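Local coordinates for resiniferatoxin-binding, phosphotriesterase-related protein (Rhodobacter sphaeroides 2.4.1, PDB 3K2G), which binds two zinc ions in a TIM-barrel active site and probably hydrolyses phosphoric diesters, at residues Arg113-Arg119 and Thr165-Ala170; Leu85-Ile89 and Arg120-Thr125. All blocks are in the same frame, centred on the assembly; numbering follows the deposited sequence.

Both contacts use helix 115-125, one of the outer helices of the phosphotriesterase TIM barrel. Contact 1 sets the N-terminal half of this helix, with the loop residues leading into it, against the 165-170 loop between helix 150-162 and strand 175-178. Contact 2 sets its C-terminal half against the start of helix 85-97. The segments alternate along the chain, in the order 85-89, 113-119, 120-125, 165-170, and their centres lie about 14 Å apart. They meet where Lys117 CB packs on Leu85 CD1 at 3.9 Å. Helix 115-125 is thus tied both to an earlier helix and to the loop entering strand 175-178, which carries the zinc ligand Glu177.

Contact 1 (Arg113-Arg119 and Thr165-Ala170)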
loop_
_atom_site.group_PDB
_atom_site.type_symbol
_atom_site.label_atom_id
_atom_site.label_comp_id
_atom_site.label_asym_id
_atom_site.label_seq_id
_atom_site.Cartn_x
_atom_site.Cartn_y
_atom_site.Cartn_z
ATOM N N ARG B 113 37.170 6.952 -20.977
ATOM C CA ARG B 113 37.102 5.797 -21.868
ATOM C C ARG B 113 38.485 5.540 -22.468
ATOM O O ARG B 113 39.135 6.466 -22.949
ATOM C CB ARG B 113 36.083 6.043 -22.985
ATOM C CG ARG B 113 35.920 4.864 -23.940
ATOM C CD ARG B 113 34.984 5.198 -25.089
ATOM N NE ARG B 113 35.455 6.336 -25.874
ATOM C CZ ARG B 113 34.859 6.783 -26.979
ATOM N NH1 ARG B 113 33.765 6.185 -27.433
ATOM N NH2 ARG B 113 35.354 7.832 -27.627
ATOM N N ASP B 114 38.928 4.287 -22.433
ATOM C CA ASP B 114 40.238 3.925 -22.965
ATOM C C ASP B 114 40.246 2.531 -23.595
ATOM O O ASP B 114 40.360 1.525 -22.896
ATOM C CB ASP B 114 41.286 3.968 -21.852
ATOM C CG ASP B 114 42.706 3.932 -22.385
ATOM O OD1 ASP B 114 42.981 3.148 -23.320
ATOM O OD2 ASP B 114 43.552 4.689 -21.860
ATOM N N PRO B 115 40.147 2.458 -24.932
ATOM C CA PRO B 115 40.143 1.169 -25.632
ATOM C C PRO B 115 41.417 0.346 -25.447
ATOM O O PRO B 115 41.387 -0.883 -25.515
ATOM C CB PRO B 115 39.903 1.565 -27.089
ATOM C CG PRO B 115 40.482 2.935 -27.173
ATOM C CD PRO B 115 40.024 3.572 -25.885
ATOM N N VAL B 116 42.537 1.019 -25.215
ATOM C CA VAL B 116 43.793 0.308 -25.018
ATOM C C VAL B 116 43.712 -0.531 -23.746
ATOM O O VAL B 116 44.034 -1.717 -23.751
ATOM C CB VAL B 116 44.977 1.286 -24.894
ATOM C CG1 VAL B 116 46.265 0.510 -24.697
ATOM C CG2 VAL B 116 45.065 2.159 -26.140
ATOM N N LYS B 117 43.268 0.096 -22.662
ATOM C CA LYS B 117 43.137 -0.578 -21.377
ATOM C C LYS B 117 42.134 -1.723 -21.462
ATOM O O LYS B 117 42.407 -2.833 -21.003
ATOM C CB LYS B 117 42.685 0.411 -20.302
ATOM C CG LYS B 117 43.640 1.573 -20.038
ATOM C CD LYS B 117 43.139 2.389 -18.844
ATOM C CE LYS B 117 43.943 3.659 -18.605
ATOM N NZ LYS B 117 45.341 3.384 -18.173
ATOM N N LEU B 118 40.973 -1.448 -22.053
ATOM C CA LEU B 118 39.935 -2.462 -22.202
ATOM C C LEU B 118 40.468 -3.715 -22.897
ATOM O O LEU B 118 40.171 -4.835 -22.485
ATOM C CB LEU B 118 38.741 -1.902 -22.992
ATOM C CG LEU B 118 37.923 -0.779 -22.346
ATOM C CD1 LEU B 118 36.664 -0.529 -23.162
ATOM C CD2 LEU B 118 37.555 -1.166 -20.916
ATOM N N ARG B 119 41.258 -3.525 -23.950
ATOM C CA ARG B 119 41.818 -4.658 -24.677
ATOM C C ARG B 119 42.777 -5.476 -23.814
ATOM O O ARG B 119 42.807 -6.707 -23.895
ATOM C CB ARG B 119 42.517 -4.171 -25.950
ATOM C CG ARG B 119 41.546 -3.895 -27.094
ATOM C CD ARG B 119 42.229 -3.286 -28.308
ATOM N NE ARG B 119 41.365 -3.351 -29.488
ATOM C CZ ARG B 119 41.675 -2.850 -30.681
ATOM N NH1 ARG B 119 42.834 -2.232 -30.867
ATOM N NH2 ARG B 119 40.827 -2.981 -31.695
ATOM N N THR B 165 38.263 4.093 -32.627
ATOM C CA THR B 165 38.087 5.025 -31.524
ATOM C C THR B 165 39.385 5.451 -30.851
ATOM O O THR B 165 40.299 4.654 -30.677
ATOM C CB THR B 165 37.186 4.411 -30.441
ATOM O OG1 THR B 165 36.005 3.876 -31.049
ATOM C CG2 THR B 165 36.801 5.466 -29.411
ATOM N N ASP B 166 39.438 6.721 -30.462
ATOM C CA ASP B 166 40.595 7.286 -29.779
ATOM C C ASP B 166 41.944 6.900 -30.395
ATOM O O ASP B 166 42.868 6.501 -29.687
ATOM C CB ASP B 166 40.564 6.877 -28.303
ATOM C CG ASP B 166 40.901 8.027 -27.375
ATOM O OD1 ASP B 166 42.024 8.569 -27.477
ATOM O OD2 ASP B 166 40.040 8.393 -26.547
ATOM N N GLY B 167 42.055 7.017 -31.712
ATOM C CA GLY B 167 43.310 6.695 -32.369
ATOM C C GLY B 167 43.564 5.225 -32.641
ATOM O O GLY B 167 44.578 4.879 -33.247
ATOM N N THR B 168 42.656 4.359 -32.201
ATOM C CA THR B 168 42.796 2.922 -32.415
ATOM C C THR B 168 41.762 2.436 -33.430
ATOM O O THR B 168 40.926 3.217 -33.892
ATOM C CB THR B 168 42.583 2.133 -31.106
ATOM O OG1 THR B 168 42.999 0.774 -31.296
ATOM C CG2 THR B 168 41.114 2.132 -30.719
ATOM N N ASP B 169 41.817 1.150 -33.771
ATOM C CA ASP B 169 40.863 0.579 -34.719
ATOM C C ASP B 169 39.767 -0.172 -33.971
ATOM O O ASP B 169 38.985 -0.919 -34.562
ATOM C CB ASP B 169 41.568 -0.352 -35.715
ATOM C CG ASP B 169 42.190 -1.564 -35.052
ATOM O OD1 ASP B 169 42.480 -1.504 -33.841
ATOM O OD2 ASP B 169 42.403 -2.576 -35.752
ATOM N N ALA B 170 39.722 0.027 -32.659
ATOM C CA ALA B 170 38.700 -0.607 -31.841
ATOM C C ALA B 170 37.412 0.161 -32.113
ATOM O O ALA B 170 37.402 1.390 -32.101
ATOM C CB ALA B 170 39.070 -0.521 -30.367
#
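Arg119 reaches from the helix to Asp169 of the loop in a salt bridge. Its NH1 and NH2 both donate to the single oxygen Asp169 OD1, each at 3.1 Å with an N-H...O angle of 148°. That oxygen lies in the guanidinium plane, while the carboxylate is turned almost perpendicular, 82° from it. NH1 meets OD1 nearly along the C-O bond and NH2 comes from above the carboxylate plane. Asp169 CG stands between its backbone N and carbonyl carbon (chi1 64°), which brings the acid to the end of the extended arginine. Arg119 NE has a further partner, the carbonyl of Val19, so three nitrogens of the guanidinium are held.

Apolar packing fills the middle. Pro115 lays its ring on the loop: its CB meets Ala170 CB at 4.0 Å, and its CG and CD lie 4.1 Å from Asp166 CB. The same alanine methyl sits over one face of the Arg119 guanidinium, with CB 3.3 Å from Arg119 NH2. At the other end, Thr165 CG2 lies over a face of the Arg113 guanidinium, 3.4 Å from CZ. The charged end of Arg113 is bound by Glu160 and by the carbonyl of Gly132, but its NE, unlike that of Arg119, is buried without a partner.

Polar bonds within each segment shape the two partners. Asp114 OD1 caps the helix by accepting from Lys117 N, and Thr165 OG1 donates to Ala170 O at 3.0 Å, closing the loop around its type I' turn, Thr165 to Thr168. The chemistry implies a greasy centre of proline and alanine carbon between two arginines, each bound by an acid and a carbonyl and each lending one flat face to a methyl group.

Contact 2 (Leu85-Ile89 and Arg120-Thr125); sequences LDLAI and RISAET
Ile89 fits as a knob into the hole formed by Arg120, Ile121, Glu124 and Thr125 of the facing helix. With CG1 anti to the carbonyl carbon (chi1 -72°) and the chain extended beyond it, CD1 reaches the Glu124 carboxylate, 3.3 Å from OE1. The other branch, CG2, touches Thr125 CG2 at 3.7 Å. The Ile89 and Glu124 side chains cross at about a right angle.

Leu85 approaches the same helix one turn earlier and divides its branches between two neighbours. CD1 presses on Ile121 CD1 at 3.5 Å, tighter than an ordinary carbon contact, and CD2 lies against the outer part of Arg120, 3.3 Å from its CD and 3.2 Å from its NH1.

The extended Arg120 passes over Leu85, whose CG lies over one face of the guanidinium, and is held between two acids. Across the contact, NH2 forms a salt bridge with Asp86 OD1 at 2.8 Å, the two planes 72° apart. On its own helix, NE donates to the syn side of Glu124 OE2, also at 2.8 Å. The two bonds set how the guanidinium is turned, and its charge would be expected to offset part of that of the two acids.

The axes of the two short helical segments approach to 9.8 Å and cross at -45°, both running broadly the same way. This is typical of neighbouring outer helices of a TIM barrel: here helices 85-97 and 115-125, joined through strand 102-105, pack side by side, with Ile89 as a knob in the neighbour's hole and the Asp86-Arg120-Glu124 salt-bridge network beside it.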
loop_
_atom_site.group_PDB
_atom_site.type_symbol
_atom_site.label_atom_id
_atom_site.label_comp_id
_atom_site.label_asym_id
_atom_site.label_seq_id
_atom_site.Cartn_x
_atom_site.Cartn_y
_atom_site.Cartn_z
ATOM N N LEU B 85 44.898 -0.852 -13.386
ATOM C CA LEU B 85 44.575 -1.860 -14.382
ATOM C C LEU B 85 44.770 -3.290 -13.898
ATOM O O LEU B 85 43.974 -4.177 -14.220
ATOM C CB LEU B 85 45.404 -1.617 -15.644
ATOM C CG LEU B 85 44.853 -2.179 -16.954
ATOM C CD1 LEU B 85 43.405 -1.753 -17.144
ATOM C CD2 LEU B 85 45.710 -1.675 -18.103
ATOM N N ASP B 86 45.826 -3.526 -13.127
ATOM C CA ASP B 86 46.078 -4.872 -12.630
ATOM C C ASP B 86 44.987 -5.337 -11.668
ATOM O O ASP B 86 44.620 -6.509 -11.662
ATOM C CB ASP B 86 47.450 -4.936 -11.956
ATOM C CG ASP B 86 48.584 -4.877 -12.956
ATOM O OD1 ASP B 86 48.738 -5.844 -13.732
ATOM O OD2 ASP B 86 49.311 -3.864 -12.978
ATOM N N LEU B 87 44.473 -4.416 -10.863
ATOM C CA LEU B 87 43.408 -4.742 -9.915
ATOM C C LEU B 87 42.117 -5.017 -10.685
ATOM O O LEU B 87 41.363 -5.941 -10.356
ATOM C CB LEU B 87 43.192 -3.581 -8.933
ATOM C CG LEU B 87 42.069 -3.759 -7.900
ATOM C CD1 LEU B 87 42.307 -5.021 -7.090
ATOM C CD2 LEU B 87 42.005 -2.548 -6.989
ATOM N N ALA B 88 41.869 -4.207 -11.709
ATOM C CA ALA B 88 40.686 -4.373 -12.544
ATOM C C ALA B 88 40.702 -5.789 -13.109
ATOM O O ALA B 88 39.699 -6.500 -13.066
ATOM C CB ALA B 88 40.695 -3.353 -13.679
ATOM N N ILE B 89 41.857 -6.198 -13.625
ATOM C CA ILE B 89 42.003 -7.530 -14.193
ATOM C C ILE B 89 41.722 -8.619 -13.164
ATOM O O ILE B 89 41.049 -9.601 -13.468
ATOM C CB ILE B 89 43.423 -7.730 -14.782
ATOM C CG1 ILE B 89 43.564 -6.903 -16.060
ATOM C CG2 ILE B 89 43.679 -9.210 -15.057
ATOM C CD1 ILE B 89 44.981 -6.803 -16.580
ATOM N N ARG B 120 43.558 -4.802 -22.980
ATOM C CA ARG B 120 44.480 -5.523 -22.115
ATOM C C ARG B 120 43.657 -6.328 -21.113
ATOM O O ARG B 120 43.985 -7.473 -20.799
ATOM C CB ARG B 120 45.408 -4.555 -21.377
ATOM C CG ARG B 120 46.314 -5.244 -20.369
ATOM C CD ARG B 120 47.179 -4.258 -19.607
ATOM N NE ARG B 120 47.718 -4.866 -18.393
ATOM C CZ ARG B 120 48.370 -4.202 -17.443
ATOM N NH1 ARG B 120 48.578 -2.897 -17.557
ATOM N NH2 ARG B 120 48.802 -4.846 -16.367
ATOM N N ILE B 121 42.575 -5.730 -20.626
ATOM C CA ILE B 121 41.716 -6.412 -19.666
ATOM C C ILE B 121 41.059 -7.636 -20.301
ATOM O O ILE B 121 41.060 -8.721 -19.720
ATOM C CB ILE B 121 40.627 -5.463 -19.123
ATOM C CG1 ILE B 121 41.292 -4.293 -18.390
ATOM C CG2 ILE B 121 39.691 -6.222 -18.199
ATOM C CD1 ILE B 121 40.329 -3.250 -17.879
ATOM N N SER B 122 40.508 -7.465 -21.499
ATOM C CA SER B 122 39.864 -8.579 -22.184
ATOM C C SER B 122 40.900 -9.650 -22.509
ATOM O O SER B 122 40.629 -10.843 -22.394
ATOM C CB SER B 122 39.190 -8.108 -23.477
ATOM O OG SER B 122 40.146 -7.686 -24.432
ATOM N N ALA B 123 42.092 -9.218 -22.906
ATOM C CA ALA B 123 43.153 -10.158 -23.246
ATOM C C ALA B 123 43.596 -11.001 -22.050
ATOM O O ALA B 123 43.708 -12.220 -22.154
ATOM C CB ALA B 123 44.348 -9.412 -23.832
ATOM N N GLU B 124 43.831 -10.356 -20.911
ATOM C CA GLU B 124 44.285 -11.073 -19.721
ATOM C C GLU B 124 43.216 -11.804 -18.914
ATOM O O GLU B 124 43.537 -12.718 -18.156
ATOM C CB GLU B 124 45.045 -10.123 -18.795
ATOM C CG GLU B 124 46.346 -9.604 -19.379
ATOM C CD GLU B 124 47.096 -8.715 -18.412
ATOM O OE1 GLU B 124 47.215 -9.100 -17.233
ATOM O OE2 GLU B 124 47.574 -7.638 -18.830
ATOM N N THR B 125 41.952 -11.421 -19.071
ATOM C CA THR B 125 40.884 -12.069 -18.315
ATOM C C THR B 125 40.112 -13.090 -19.138
ATOM O O THR B 125 39.518 -14.014 -18.586
ATOM C CB THR B 125 39.871 -11.048 -17.788
ATOM O OG1 THR B 125 39.198 -10.438 -18.895
ATOM C CG2 THR B 125 40.573 -9.978 -16.968
#